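Lmo0131 protein (Listeria monocytogenes, PDB 4Q6J) is of unproven function but, as an EAL-domain protein with a TIM-barrel-like fold, may act as a phosphodiesterase specific for cyclic di-GMP. Local coordinates at residues Ala77-Asn82 and His109-Glu114; Met179-Leu184 and Gln192-Ala197; Leu41-Thr46 and Leu51-Phe56; Ala100-Met105 and Leu135-Lys140. All coordinates share one frame; numbering follows the deposited sequence.

Interaction 1: Ala77-Asn82 and His109-Glu114. With EDO (1,2-ethanediol), chain O.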
loop_
_atom_site.group_PDB
_atom_site.type_symbol
_atom_site.label_atom_id
_atom_site.label_comp_id
_atom_site.label_asym_id
_atom_site.label_seq_id
_atom_site.Cartn_x
_atom_site.Cartn_y
_atom_site.Cartn_z
ATOM N N ALA B 77 -2.688 30.384 -7.149
ATOM C CA ALA B 77 -3.264 30.030 -8.449
ATOM C C ALA B 77 -4.438 30.943 -8.795
ATOM O O ALA B 77 -4.564 31.408 -9.920
ATOM C CB ALA B 77 -3.705 28.582 -8.486
ATOM N N ILE B 78 -5.297 31.197 -7.828
ATOM C CA ILE B 78 -6.453 32.040 -8.077
ATOM C C ILE B 78 -6.041 33.458 -8.485
ATOM O O ILE B 78 -6.590 34.039 -9.411
ATOM C CB ILE B 78 -7.376 32.036 -6.858
ATOM C CG1 ILE B 78 -8.099 30.691 -6.809
ATOM C CG2 ILE B 78 -8.324 33.217 -6.892
ATOM C CD1 ILE B 78 -8.853 30.428 -5.552
ATOM N N LYS B 79 -5.054 34.013 -7.797
ATOM C CA LYS B 79 -4.550 35.321 -8.163
ATOM C C LYS B 79 -4.011 35.307 -9.592
ATOM O O LYS B 79 -4.285 36.197 -10.390
ATOM C CB LYS B 79 -3.452 35.725 -7.188
ATOM C CG LYS B 79 -3.964 36.066 -5.813
ATOM C CD LYS B 79 -2.840 35.942 -4.781
ATOM C CE LYS B 79 -3.195 36.539 -3.433
ATOM N NZ LYS B 79 -4.630 36.379 -3.142
ATOM N N GLN B 80 -3.235 34.281 -9.908
ATOM C CA GLN B 80 -2.638 34.157 -11.232
ATOM C C GLN B 80 -3.655 34.030 -12.388
ATOM O O GLN B 80 -3.449 34.580 -13.472
ATOM C CB GLN B 80 -1.693 32.978 -11.255
ATOM C CG GLN B 80 -0.774 32.964 -12.468
ATOM C CD GLN B 80 -0.031 34.270 -12.660
ATOM O OE1 GLN B 80 -0.406 35.106 -13.476
ATOM N NE2 GLN B 80 1.033 34.447 -11.900
ATOM N N ILE B 81 -4.728 33.281 -12.163
ATOM C CA ILE B 81 -5.788 33.119 -13.146
ATOM C C ILE B 81 -6.450 34.465 -13.348
ATOM O O ILE B 81 -6.685 34.875 -14.487
ATOM C CB ILE B 81 -6.821 32.117 -12.655
ATOM C CG1 ILE B 81 -6.230 30.716 -12.625
ATOM C CG2 ILE B 81 -8.047 32.132 -13.532
ATOM C CD1 ILE B 81 -7.097 29.749 -11.837
ATOM N N ASN B 82 -6.747 35.149 -12.240
ATOM C CA ASN B 82 -7.361 36.482 -12.306
ATOM C C ASN B 82 -6.538 37.432 -13.133
ATOM O O ASN B 82 -7.081 38.168 -13.930
ATOM C CB ASN B 82 -7.582 37.100 -10.918
ATOM C CG ASN B 82 -8.695 36.428 -10.154
ATOM O OD1 ASN B 82 -9.528 35.708 -10.713
ATOM N ND2 ASN B 82 -8.721 36.672 -8.864
ATOM N N HIS B 109 -14.484 25.813 -1.903
ATOM C CA HIS B 109 -15.651 26.305 -2.614
ATOM C C HIS B 109 -15.941 27.753 -2.262
ATOM O O HIS B 109 -16.299 28.564 -3.121
ATOM C CB HIS B 109 -16.858 25.466 -2.219
ATOM C CG HIS B 109 -18.155 26.046 -2.658
ATOM N ND1 HIS B 109 -18.706 27.164 -2.072
ATOM C CD2 HIS B 109 -19.021 25.658 -3.620
ATOM C CE1 HIS B 109 -19.852 27.448 -2.662
ATOM N NE2 HIS B 109 -20.067 26.546 -3.601
ATOM N N ASP B 110 -15.826 28.065 -0.977
ATOM C CA ASP B 110 -16.098 29.404 -0.482
ATOM C C ASP B 110 -15.033 30.384 -0.913
ATOM O O ASP B 110 -15.336 31.501 -1.336
ATOM C CB ASP B 110 -16.113 29.388 1.026
ATOM C CG ASP B 110 -17.345 28.770 1.574
ATOM O OD1 ASP B 110 -18.164 28.241 0.793
ATOM O OD2 ASP B 110 -17.490 28.810 2.805
ATOM N N TYR B 111 -13.783 29.977 -0.768
ATOM C CA TYR B 111 -12.682 30.795 -1.219
ATOM C C TYR B 111 -12.737 31.039 -2.750
ATOM O O TYR B 111 -12.512 32.147 -3.224
ATOM C CB TYR B 111 -11.341 30.185 -0.797
ATOM C CG TYR B 111 -10.210 31.138 -1.046
ATOM C CD1 TYR B 111 -9.604 31.209 -2.286
ATOM C CD2 TYR B 111 -9.782 31.997 -0.057
ATOM C CE1 TYR B 111 -8.607 32.091 -2.536
ATOM C CE2 TYR B 111 -8.777 32.888 -0.287
ATOM C CZ TYR B 111 -8.196 32.944 -1.535
ATOM O OH TYR B 111 -7.189 33.835 -1.782
ATOM N N VAL B 112 -13.031 29.998 -3.510
ATOM C CA VAL B 112 -13.227 30.140 -4.953
ATOM C C VAL B 112 -14.368 31.108 -5.295
ATOM O O VAL B 112 -14.203 32.041 -6.058
ATOM C CB VAL B 112 -13.456 28.761 -5.638
ATOM C CG1 VAL B 112 -13.903 28.943 -7.071
ATOM C CG2 VAL B 112 -12.175 27.945 -5.585
ATOM N N LYS B 113 -15.522 30.929 -4.682
ATOM C CA LYS B 113 -16.672 31.760 -5.005
ATOM C C LYS B 113 -16.360 33.226 -4.721
ATOM O O LYS B 113 -16.737 34.110 -5.457
ATOM C CB LYS B 113 -17.882 31.292 -4.197
ATOM C CG LYS B 113 -19.161 32.066 -4.466
ATOM C CD LYS B 113 -20.340 31.480 -3.721
ATOM C CE LYS B 113 -21.619 31.766 -4.482
ATOM N NZ LYS B 113 -22.782 31.069 -3.897
ATOM N N GLU B 114 -15.716 33.501 -3.595
ATOM C CA GLU B 114 -15.332 34.855 -3.204
ATOM C C GLU B 114 -14.243 35.514 -4.050
ATOM O O GLU B 114 -14.242 36.711 -4.251
ATOM C CB GLU B 114 -14.956 34.880 -1.718
ATOM C CG GLU B 114 -14.413 36.210 -1.240
ATOM C CD GLU B 114 -13.951 36.185 0.202
ATOM O OE1 GLU B 114 -13.535 35.122 0.697
ATOM O OE2 GLU B 114 -13.976 37.245 0.847
HETATM C C1 EDO O . -12.477 33.464 2.734
HETATM O O1 EDO O . -11.840 34.516 2.025
HETATM C C2 EDO O . -12.823 32.343 1.770
HETATM O O2 EDO O . -14.209 32.275 1.582
HETATM O O HOH W 1 -6.472 34.159 -4.183
#

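Interaction 2: Met179-Leu184 and Gln192-Ala197. With EDO (1,2-ethanediol), chain I.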
loop_
_atom_site.group_PDB
_atom_site.type_symbol
_atom_site.label_atom_id
_atom_site.label_comp_id
_atom_site.label_asym_id
_atom_site.label_seq_id
_atom_site.Cartn_x
_atom_site.Cartn_y
_atom_site.Cartn_z
HETATM N N MSE B 179 4.419 9.949 -17.708
HETATM C CA MSE B 179 5.402 9.829 -18.750
HETATM C C MSE B 179 5.549 8.415 -19.277
HETATM O O MSE B 179 5.765 8.252 -20.466
HETATM C CB MSE B 179 6.717 10.440 -18.285
HETATM C CG MSE B 179 7.688 9.443 -17.699
HETATM SE SE MSE B 179 8.908 8.847 -19.119
HETATM C CE MSE B 179 10.437 9.500 -18.068
ATOM N N SER B 180 5.472 7.414 -18.418
ATOM C CA SER B 180 5.637 6.029 -18.845
ATOM C C SER B 180 4.579 5.611 -19.878
ATOM O O SER B 180 4.825 4.799 -20.770
ATOM C CB SER B 180 5.515 5.112 -17.645
ATOM O OG SER B 180 4.183 5.125 -17.184
ATOM N N PHE B 181 3.392 6.159 -19.724
ATOM C CA PHE B 181 2.290 5.802 -20.586
ATOM C C PHE B 181 2.588 6.044 -22.084
ATOM O O PHE B 181 2.045 5.347 -22.949
ATOM C CB PHE B 181 1.063 6.597 -20.156
ATOM C CG PHE B 181 -0.233 5.972 -20.555
ATOM C CD1 PHE B 181 -0.650 4.791 -19.976
ATOM C CD2 PHE B 181 -1.035 6.563 -21.491
ATOM C CE1 PHE B 181 -1.845 4.213 -20.330
ATOM C CE2 PHE B 181 -2.246 5.978 -21.850
ATOM C CZ PHE B 181 -2.636 4.801 -21.265
ATOM N N ILE B 182 3.432 7.026 -22.383
ATOM C CA ILE B 182 3.711 7.381 -23.765
ATOM C C ILE B 182 5.168 7.108 -24.176
ATOM O O ILE B 182 5.637 7.588 -25.215
ATOM C CB ILE B 182 3.320 8.857 -24.056
ATOM C CG1 ILE B 182 4.224 9.849 -23.305
ATOM C CG2 ILE B 182 1.877 9.068 -23.687
ATOM C CD1 ILE B 182 4.110 11.265 -23.775
ATOM N N ALA B 183 5.876 6.322 -23.368
ATOM C CA ALA B 183 7.240 5.977 -23.694
ATOM C C ALA B 183 7.300 4.639 -24.435
ATOM O O ALA B 183 6.385 3.811 -24.292
ATOM C CB ALA B 183 8.084 5.925 -22.420
ATOM N N LEU B 184 8.369 4.446 -25.223
ATOM C CA LEU B 184 8.626 3.185 -25.946
ATOM C C LEU B 184 7.676 2.864 -27.111
ATOM O O LEU B 184 7.587 1.710 -27.543
ATOM C CB LEU B 184 8.647 1.989 -24.984
ATOM C CG LEU B 184 9.520 2.055 -23.722
ATOM C CD1 LEU B 184 9.277 0.840 -22.843
ATOM C CD2 LEU B 184 10.998 2.180 -24.026
ATOM N N GLN B 192 0.279 1.166 -27.957
ATOM C CA GLN B 192 -0.413 2.021 -28.935
ATOM C C GLN B 192 -1.903 1.736 -28.966
ATOM O O GLN B 192 -2.736 2.643 -29.038
ATOM C CB GLN B 192 0.187 1.904 -30.333
ATOM C CG GLN B 192 1.520 2.651 -30.441
ATOM C CD GLN B 192 1.858 3.089 -31.861
ATOM O OE1 GLN B 192 0.966 3.432 -32.636
ATOM N NE2 GLN B 192 3.155 3.087 -32.200
ATOM N N ILE B 193 -2.236 0.464 -28.894
ATOM C CA ILE B 193 -3.626 0.076 -28.827
ATOM C C ILE B 193 -4.261 0.545 -27.507
ATOM O O ILE B 193 -5.405 1.017 -27.486
ATOM C CB ILE B 193 -3.780 -1.429 -29.046
ATOM C CG1 ILE B 193 -3.391 -1.767 -30.478
ATOM C CG2 ILE B 193 -5.201 -1.850 -28.835
ATOM C CD1 ILE B 193 -3.068 -3.186 -30.676
ATOM N N ILE B 194 -3.513 0.447 -26.416
ATOM C CA ILE B 194 -4.055 0.818 -25.123
ATOM C C ILE B 194 -4.355 2.303 -25.064
ATOM O O ILE B 194 -5.429 2.722 -24.612
ATOM C CB ILE B 194 -3.116 0.429 -23.991
ATOM C CG1 ILE B 194 -3.083 -1.088 -23.829
ATOM C CG2 ILE B 194 -3.542 1.105 -22.683
ATOM C CD1 ILE B 194 -1.906 -1.593 -23.051
ATOM N N ILE B 195 -3.402 3.105 -25.526
ATOM C CA ILE B 195 -3.582 4.538 -25.529
ATOM C C ILE B 195 -4.819 4.892 -26.317
ATOM O O ILE B 195 -5.629 5.677 -25.866
ATOM C CB ILE B 195 -2.383 5.275 -26.147
ATOM C CG1 ILE B 195 -1.140 5.105 -25.267
ATOM C CG2 ILE B 195 -2.718 6.753 -26.303
ATOM C CD1 ILE B 195 0.172 5.429 -25.991
ATOM N N ARG B 196 -4.960 4.311 -27.496
ATOM C CA ARG B 196 -6.071 4.681 -28.339
ATOM C C ARG B 196 -7.388 4.320 -27.644
ATOM O O ARG B 196 -8.319 5.115 -27.628
ATOM C CB ARG B 196 -5.953 4.025 -29.706
ATOM C CG ARG B 196 -7.025 4.481 -30.663
ATOM C CD ARG B 196 -6.884 3.896 -32.054
ATOM N NE ARG B 196 -5.748 4.414 -32.820
ATOM C CZ ARG B 196 -5.800 5.469 -33.629
ATOM N NH1 ARG B 196 -4.725 5.839 -34.290
ATOM N NH2 ARG B 196 -6.920 6.157 -33.769
ATOM N N ALA B 197 -7.446 3.133 -27.043
ATOM C CA ALA B 197 -8.625 2.700 -26.277
ATOM C C ALA B 197 -8.964 3.689 -25.152
ATOM O O ALA B 197 -10.114 4.028 -24.933
ATOM C CB ALA B 197 -8.386 1.343 -25.713
HETATM C C1 EDO I . 10.190 8.303 -26.712
HETATM O O1 EDO I . 10.268 7.740 -28.018
HETATM C C2 EDO I . 11.124 7.549 -25.799
HETATM O O2 EDO I . 10.415 6.479 -25.205
#

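Interaction 3: Leu41-Thr46 and Leu51-Phe56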
loop_
_atom_site.group_PDB
_atom_site.type_symbol
_atom_site.label_atom_id
_atom_site.label_comp_id
_atom_site.label_asym_id
_atom_site.label_seq_id
_atom_site.Cartn_x
_atom_site.Cartn_y
_atom_site.Cartn_z
ATOM N N LEU B 41 2.629 23.819 -10.090
ATOM C CA LEU B 41 3.455 22.833 -9.431
ATOM C C LEU B 41 4.170 23.512 -8.293
ATOM O O LEU B 41 5.005 24.346 -8.553
ATOM C CB LEU B 41 4.466 22.305 -10.429
ATOM C CG LEU B 41 3.852 21.369 -11.456
ATOM C CD1 LEU B 41 4.753 21.161 -12.677
ATOM C CD2 LEU B 41 3.534 20.050 -10.766
ATOM N N VAL B 42 3.835 23.168 -7.048
ATOM C CA VAL B 42 4.442 23.826 -5.892
ATOM C C VAL B 42 5.944 23.535 -5.779
ATOM O O VAL B 42 6.411 22.452 -6.124
ATOM C CB VAL B 42 3.729 23.474 -4.561
ATOM C CG1 VAL B 42 4.240 22.153 -3.999
ATOM C CG2 VAL B 42 3.882 24.595 -3.556
ATOM N N ARG B 43 6.689 24.536 -5.320
ATOM C CA ARG B 43 8.108 24.419 -5.043
ATOM C C ARG B 43 8.340 24.982 -3.665
ATOM O O ARG B 43 7.562 25.806 -3.189
ATOM C CB ARG B 43 8.929 25.246 -6.036
ATOM C CG ARG B 43 8.796 24.837 -7.483
ATOM C CD ARG B 43 8.963 23.378 -7.562
ATOM N NE ARG B 43 9.071 22.824 -8.897
ATOM C CZ ARG B 43 8.351 21.797 -9.314
ATOM N NH1 ARG B 43 7.458 21.269 -8.501
ATOM N NH2 ARG B 43 8.516 21.306 -10.544
ATOM N N LEU B 44 9.414 24.544 -3.022
ATOM C CA LEU B 44 9.800 25.119 -1.749
ATOM C C LEU B 44 11.105 25.842 -1.992
ATOM O O LEU B 44 12.074 25.249 -2.462
ATOM C CB LEU B 44 9.995 24.052 -0.674
ATOM C CG LEU B 44 10.437 24.547 0.712
ATOM C CD1 LEU B 44 9.311 25.258 1.432
ATOM C CD2 LEU B 44 10.980 23.402 1.530
ATOM N N LYS B 45 11.132 27.131 -1.697
ATOM C CA LYS B 45 12.352 27.893 -1.847
ATOM C C LYS B 45 13.023 27.899 -0.493
ATOM O O LYS B 45 12.446 28.408 0.463
ATOM C CB LYS B 45 12.059 29.330 -2.302
ATOM C CG LYS B 45 13.285 29.975 -2.922
ATOM C CD LYS B 45 13.250 31.479 -2.870
ATOM C CE LYS B 45 14.147 32.132 -3.942
ATOM N NZ LYS B 45 15.605 31.923 -3.751
ATOM N N THR B 46 14.227 27.331 -0.412
ATOM C CA THR B 46 15.018 27.362 0.830
ATOM C C THR B 46 16.130 28.394 0.730
ATOM O O THR B 46 16.127 29.241 -0.157
ATOM C CB THR B 46 15.661 26.019 1.132
ATOM O OG1 THR B 46 16.806 25.856 0.288
ATOM C CG2 THR B 46 14.653 24.866 0.923
ATOM N N LEU B 51 13.291 23.452 -4.044
ATOM C CA LEU B 51 12.958 22.030 -4.026
ATOM C C LEU B 51 11.575 21.731 -4.596
ATOM O O LEU B 51 10.647 22.519 -4.433
ATOM C CB LEU B 51 13.029 21.495 -2.586
ATOM C CG LEU B 51 14.219 20.645 -2.095
ATOM C CD1 LEU B 51 15.531 21.206 -2.543
ATOM C CD2 LEU B 51 14.207 20.513 -0.593
ATOM N N ALA B 52 11.482 20.577 -5.262
ATOM C CA ALA B 52 10.248 19.970 -5.769
ATOM C C ALA B 52 9.594 19.068 -4.698
ATOM O O ALA B 52 10.295 18.522 -3.857
ATOM C CB ALA B 52 10.572 19.172 -7.022
ATOM N N PRO B 53 8.252 18.912 -4.720
ATOM C CA PRO B 53 7.463 18.225 -3.679
ATOM C C PRO B 53 7.925 16.815 -3.298
ATOM O O PRO B 53 7.737 16.374 -2.171
ATOM C CB PRO B 53 6.089 18.129 -4.317
ATOM C CG PRO B 53 6.038 19.210 -5.241
ATOM C CD PRO B 53 7.379 19.380 -5.804
ATOM N N ILE B 54 8.519 16.118 -4.250
ATOM C CA ILE B 54 9.021 14.770 -4.030
ATOM C C ILE B 54 10.132 14.728 -2.978
ATOM O O ILE B 54 10.273 13.755 -2.235
ATOM C CB ILE B 54 9.494 14.140 -5.368
ATOM C CG1 ILE B 54 9.955 12.697 -5.161
ATOM C CG2 ILE B 54 10.541 15.004 -6.061
ATOM C CD1 ILE B 54 9.093 11.676 -5.912
ATOM N N ASP B 55 10.909 15.798 -2.907
ATOM C CA ASP B 55 11.950 15.918 -1.908
ATOM C C ASP B 55 11.424 16.293 -0.515
ATOM O O ASP B 55 11.669 15.575 0.456
ATOM C CB ASP B 55 12.985 16.896 -2.402
ATOM C CG ASP B 55 13.432 16.574 -3.795
ATOM O OD1 ASP B 55 13.849 15.419 -4.023
ATOM O OD2 ASP B 55 13.342 17.459 -4.667
ATOM N N PHE B 56 10.668 17.387 -0.434
ATOM C CA PHE B 56 10.223 17.926 0.853
ATOM C C PHE B 56 8.895 17.386 1.409
ATOM O O PHE B 56 8.479 17.812 2.477
ATOM C CB PHE B 56 10.247 19.472 0.862
ATOM C CG PHE B 56 9.253 20.130 -0.081
ATOM C CD1 PHE B 56 9.588 20.409 -1.399
ATOM C CD2 PHE B 56 7.994 20.508 0.364
ATOM C CE1 PHE B 56 8.672 21.033 -2.249
ATOM C CE2 PHE B 56 7.092 21.130 -0.486
ATOM C CZ PHE B 56 7.423 21.380 -1.783
#

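Interaction 4: Ala100-Met105 and Leu135-Lys140. With ACY (acetic acid), chain S; ACY (acetic acid), chain C.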
loop_
_atom_site.group_PDB
_atom_site.type_symbol
_atom_site.label_atom_id
_atom_site.label_comp_id
_atom_site.label_asym_id
_atom_site.label_seq_id
_atom_site.Cartn_x
_atom_site.Cartn_y
_atom_site.Cartn_z
ATOM N N ALA B 100 -11.802 14.508 -0.563
ATOM C CA ALA B 100 -12.825 13.751 0.143
ATOM C C ALA B 100 -13.192 14.367 1.483
ATOM O O ALA B 100 -14.064 13.857 2.179
ATOM C CB ALA B 100 -12.386 12.318 0.334
ATOM N N SER B 101 -12.508 15.449 1.841
ATOM C CA SER B 101 -12.808 16.218 3.049
ATOM C C SER B 101 -13.838 17.314 2.775
ATOM O O SER B 101 -13.565 18.276 2.087
ATOM C CB SER B 101 -11.538 16.859 3.633
ATOM O OG SER B 101 -11.847 17.798 4.645
ATOM N N SER B 102 -15.025 17.167 3.336
ATOM C CA SER B 102 -16.036 18.173 3.130
ATOM C C SER B 102 -15.600 19.454 3.781
ATOM O O SER B 102 -15.860 20.516 3.270
ATOM C CB SER B 102 -17.374 17.728 3.688
ATOM O OG SER B 102 -17.783 16.582 2.997
ATOM N N THR B 103 -14.924 19.352 4.905
ATOM C CA THR B 103 -14.512 20.542 5.595
ATOM C C THR B 103 -13.524 21.356 4.746
ATOM O O THR B 103 -13.663 22.570 4.606
ATOM C CB THR B 103 -13.958 20.186 6.965
ATOM O OG1 THR B 103 -15.042 19.782 7.820
ATOM C CG2 THR B 103 -13.279 21.365 7.560
ATOM N N TYR B 104 -12.547 20.686 4.146
ATOM C CA TYR B 104 -11.662 21.388 3.223
ATOM C C TYR B 104 -12.399 21.855 1.989
ATOM O O TYR B 104 -12.215 22.956 1.550
ATOM C CB TYR B 104 -10.478 20.541 2.760
ATOM C CG TYR B 104 -9.630 21.355 1.815
ATOM C CD1 TYR B 104 -8.858 22.379 2.295
ATOM C CD2 TYR B 104 -9.657 21.142 0.437
ATOM C CE1 TYR B 104 -8.110 23.150 1.450
ATOM C CE2 TYR B 104 -8.909 21.921 -0.419
ATOM C CZ TYR B 104 -8.148 22.931 0.095
ATOM O OH TYR B 104 -7.406 23.754 -0.721
HETATM N N MSE B 105 -13.208 20.996 1.398
HETATM C CA MSE B 105 -13.777 21.313 0.100
HETATM C C MSE B 105 -14.831 22.399 0.209
HETATM O O MSE B 105 -15.188 23.048 -0.769
HETATM C CB MSE B 105 -14.313 20.053 -0.588
HETATM C CG MSE B 105 -13.189 19.102 -1.069
HETATM SE SE MSE B 105 -11.997 19.884 -2.456
HETATM C CE MSE B 105 -13.183 19.578 -3.991
ATOM N N LEU B 135 -16.322 6.727 -2.540
ATOM C CA LEU B 135 -16.121 7.852 -3.429
ATOM C C LEU B 135 -17.266 8.837 -3.396
ATOM O O LEU B 135 -17.159 9.893 -3.970
ATOM C CB LEU B 135 -15.921 7.356 -4.876
ATOM C CG LEU B 135 -14.576 6.729 -5.235
ATOM C CD1 LEU B 135 -14.241 6.942 -6.690
ATOM C CD2 LEU B 135 -13.462 7.281 -4.377
ATOM N N ALA B 136 -18.367 8.478 -2.744
ATOM C CA ALA B 136 -19.565 9.311 -2.780
ATOM C C ALA B 136 -19.379 10.720 -2.197
ATOM O O ALA B 136 -19.905 11.687 -2.749
ATOM C CB ALA B 136 -20.703 8.624 -2.115
ATOM N N ILE B 137 -18.656 10.834 -1.083
ATOM C CA ILE B 137 -18.379 12.140 -0.474
ATOM C C ILE B 137 -17.495 12.973 -1.394
ATOM O O ILE B 137 -17.778 14.139 -1.649
ATOM C CB ILE B 137 -17.668 12.043 0.883
ATOM C CG1 ILE B 137 -18.359 11.021 1.778
ATOM C CG2 ILE B 137 -17.673 13.385 1.575
ATOM C CD1 ILE B 137 -19.706 11.469 2.259
ATOM N N ALA B 138 -16.424 12.370 -1.892
ATOM C CA ALA B 138 -15.569 13.032 -2.854
ATOM C C ALA B 138 -16.399 13.527 -4.049
ATOM O O ALA B 138 -16.267 14.666 -4.474
ATOM C CB ALA B 138 -14.511 12.089 -3.298
ATOM N N ASP B 139 -17.256 12.656 -4.573
ATOM C CA ASP B 139 -18.115 12.951 -5.707
ATOM C C ASP B 139 -18.920 14.211 -5.430
ATOM O O ASP B 139 -18.899 15.147 -6.210
ATOM C CB ASP B 139 -19.030 11.755 -5.926
ATOM C CG ASP B 139 -19.863 11.872 -7.163
ATOM O OD1 ASP B 139 -19.551 12.730 -8.020
ATOM O OD2 ASP B 139 -20.828 11.079 -7.274
ATOM N N LYS B 140 -19.587 14.240 -4.279
ATOM C CA LYS B 140 -20.329 15.426 -3.820
ATOM C C LYS B 140 -19.522 16.717 -3.618
ATOM O O LYS B 140 -19.955 17.780 -4.012
ATOM C CB LYS B 140 -21.080 15.092 -2.530
ATOM C CG LYS B 140 -22.016 16.195 -2.056
ATOM C CD LYS B 140 -23.232 15.620 -1.344
ATOM C CE LYS B 140 -24.393 16.621 -1.324
ATOM N NZ LYS B 140 -25.054 16.836 -2.662
HETATM C C ACY S . -14.963 15.393 6.397
HETATM O O ACY S . -15.154 16.605 6.533
HETATM O OXT ACY S . -14.306 14.742 7.222
HETATM C CH3 ACY S . -15.505 14.685 5.198
HETATM C C ACY C . -12.671 16.669 7.961
HETATM O O ACY C . -13.754 16.936 8.488
HETATM O OXT ACY C . -12.576 16.447 6.745
HETATM C CH3 ACY C . -11.439 16.576 8.802
#

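Interaction 1: Ala77-Asn82 and His109-Glu114
Ile78 drives its CD1 methyl against the ring edge of Tyr111, with CD1 of Ile78 3.4 Å from CD1 of the tyrosine and lying near the ring plane. The same methyl reaches CG2 of Val112 at 4.1 Å, so a single isoleucine branch serves both residues of the opposing helix. The ring gets there because CG of Tyr111 stands anti to the backbone N (chi1 -170°), which carries it across the gap between the helices. Its far end is polar: one water lies 2.5 Å from Tyr111 OH, a short hydrogen bond, and takes a second from Lys79 NZ at 3.1 Å. The water, which lies close to the ring plane, joins the two groups across a 3.9 Å separation of Lys79 NZ and Tyr111 OH. A 1,2-ethanediol molecule, probably from the crystallisation liquor and of doubtful placement, approaches Tyr111 obliquely. The ring also stacks with His115, one turn further along its own helix. The two segments run nearly parallel, their axes 11.4 Å apart at an angle of 24°, a spacing bridged by Tyr111 reaching across to the tip of Ile78. Helices 66-83 and 102-115 thus pack side by side on the outside of the barrel, while Ala77 and Ile81 of the first turn to strand 89-95 beneath, and Ala77 also meets Leu22 of strand 20-29.

Interaction 2: Met179-Leu184 and Gln192-Ala197
Phe181 and Ile195 meet where the loop after barrel strand 174-177 folds against the helix that follows, 189-204, within the beta-alpha units of the TIM-barrel-like EAL fold. The phenylalanine belongs to a short 3-10 turn, 179-181. From CB its side chain leaves with CG anti to the backbone N (chi1 -157°), and this swings the ring over to the helix. Further out, CD2 lies 4.0 Å from CG1 of Ile195, and CE2 comes closer to the same methylene, at 3.7 Å. At the end of the ring, Phe181 CZ finds CG2 of Ile194 at 4.1 Å. Both isoleucines approach the ring obliquely. Phe181 and Ile195 lie alongside each other with their side chains running head to tail, whereas the Ile194 side chain crosses the ring at a slant, so two successive helix residues hold different parts of one aromatic group. The three touching residues are buried, and the contact is apolar between side chains. Ile195 is backed by Leu185 and Met226, and Ile194 packs on Leu201 of the second subunit, which places this loop-helix junction next to a subunit interface. There, Arg168 of the second subunit donates hydrogen bonds to the carbonyls of Ser180 and Ala183. The Phe181 carbonyl has a hydrogen bond from Gln191 NE2, and CD1 of Ile195 lies 3.6 Å from that same Phe181 O.

Interaction 3: Leu41-Thr46 and Leu51-Phe56
Leu44 lays its CB over the centre of the Phe56 ring, 3.7 Å from the centroid and 13° off the ring normal, a CH-pi contact. Val42 CG1 comes instead to the edge of that ring, 4.0 Å from Phe56 CZ, and also lies against Pro53 CG, the valine and proline side chains pointing opposite ways. The ring faces the strand because Phe56 CG sits between backbone N and carbonyl carbon (chi1 66°). Arg43 bends back at chi2, which puts one guanidinium face against Ala52 CB while NH1 donates to Val42 O at 2.9 Å from above the carbonyl plane. Between the backbones, Leu44 and Leu51 form an antiparallel hydrogen-bonded pair, with Leu44 N to Leu51 O at 2.8 Å and Leu51 N to Leu44 O at 2.7 Å. This hairpin joins strand 35-45 to helix 53-62, for which Ala52 is the N-cap residue. The two segments thus pair their backbones at Leu44-Leu51, and beyond it the helix rests on the strand chiefly by apolar and CH-pi packing.

Interaction 4: Ala100-Met105 and Leu135-Lys140
Ala100 and Ala138 bring together two successive helices on the outside of the TIM-barrel-like EAL fold, meeting just before the N-cap of helix 102-115 and in the first turn of helix 136-146. The apolar part of the contact is small and close. CA of Ala100 lies 4.1 Å from CA of Ala138, and their CB methyls are 4.2 Å apart, a backbone approach that side chains this short allow. Leu170 flanks Ala138, and Met105, a selenomethionine, packs further along helix 136-146 on Leu142 and Ile145.

Separate from this apolar pair are van der Waals touches of one methyl on two oxygens: Ile137 CG2, anti to the backbone N, meets Ser102 OG at 3.5 Å and the Ala100 carbonyl oxygen at 3.7 Å.

The hydrogen bonds belong mainly to the helix start. Ser101 is the N-cap, its OG accepting from Tyr104 N at 3.0 Å in a nearly straight bond of 171°. Ser102 OG is also hydrogen-bonded to Asn141 OD1, a polar link to the second helix beyond the alanines.

Two acetic acid molecules, probably from the crystallisation liquor, occupy this helix end. Ser101 and Thr103 of the fourth subunit also bond to acetic acid here, which puts the helix start at a subunit interface. One molecule accepts from Thr103 N; the other is bonded by Thr103 OG1 and Ser101 OG, the latter reaching its OXT at 2.6 Å.

All four contacts fall within the EAL domain, but they differ in depth and chemistry. Interaction 2 is the fully buried one, apolar and lying beside subunit interfaces; interactions 1, 3 and 4 are partly buried. Interactions 1 and 4 share helix 102-115, whose C-terminal half meets helix 66-83 and whose start meets helix 136-146, so one helix is packed against both neighbours, through an aromatic ring and a bridging water in one case and small alanines in the other. Interaction 3 alone joins its segments by backbone hydrogen bonds. Interactions 1 and 2 lie on opposite sides of the chain's centre, their own centres about 35 Å apart, while 2 and 3 both touch the third subunit.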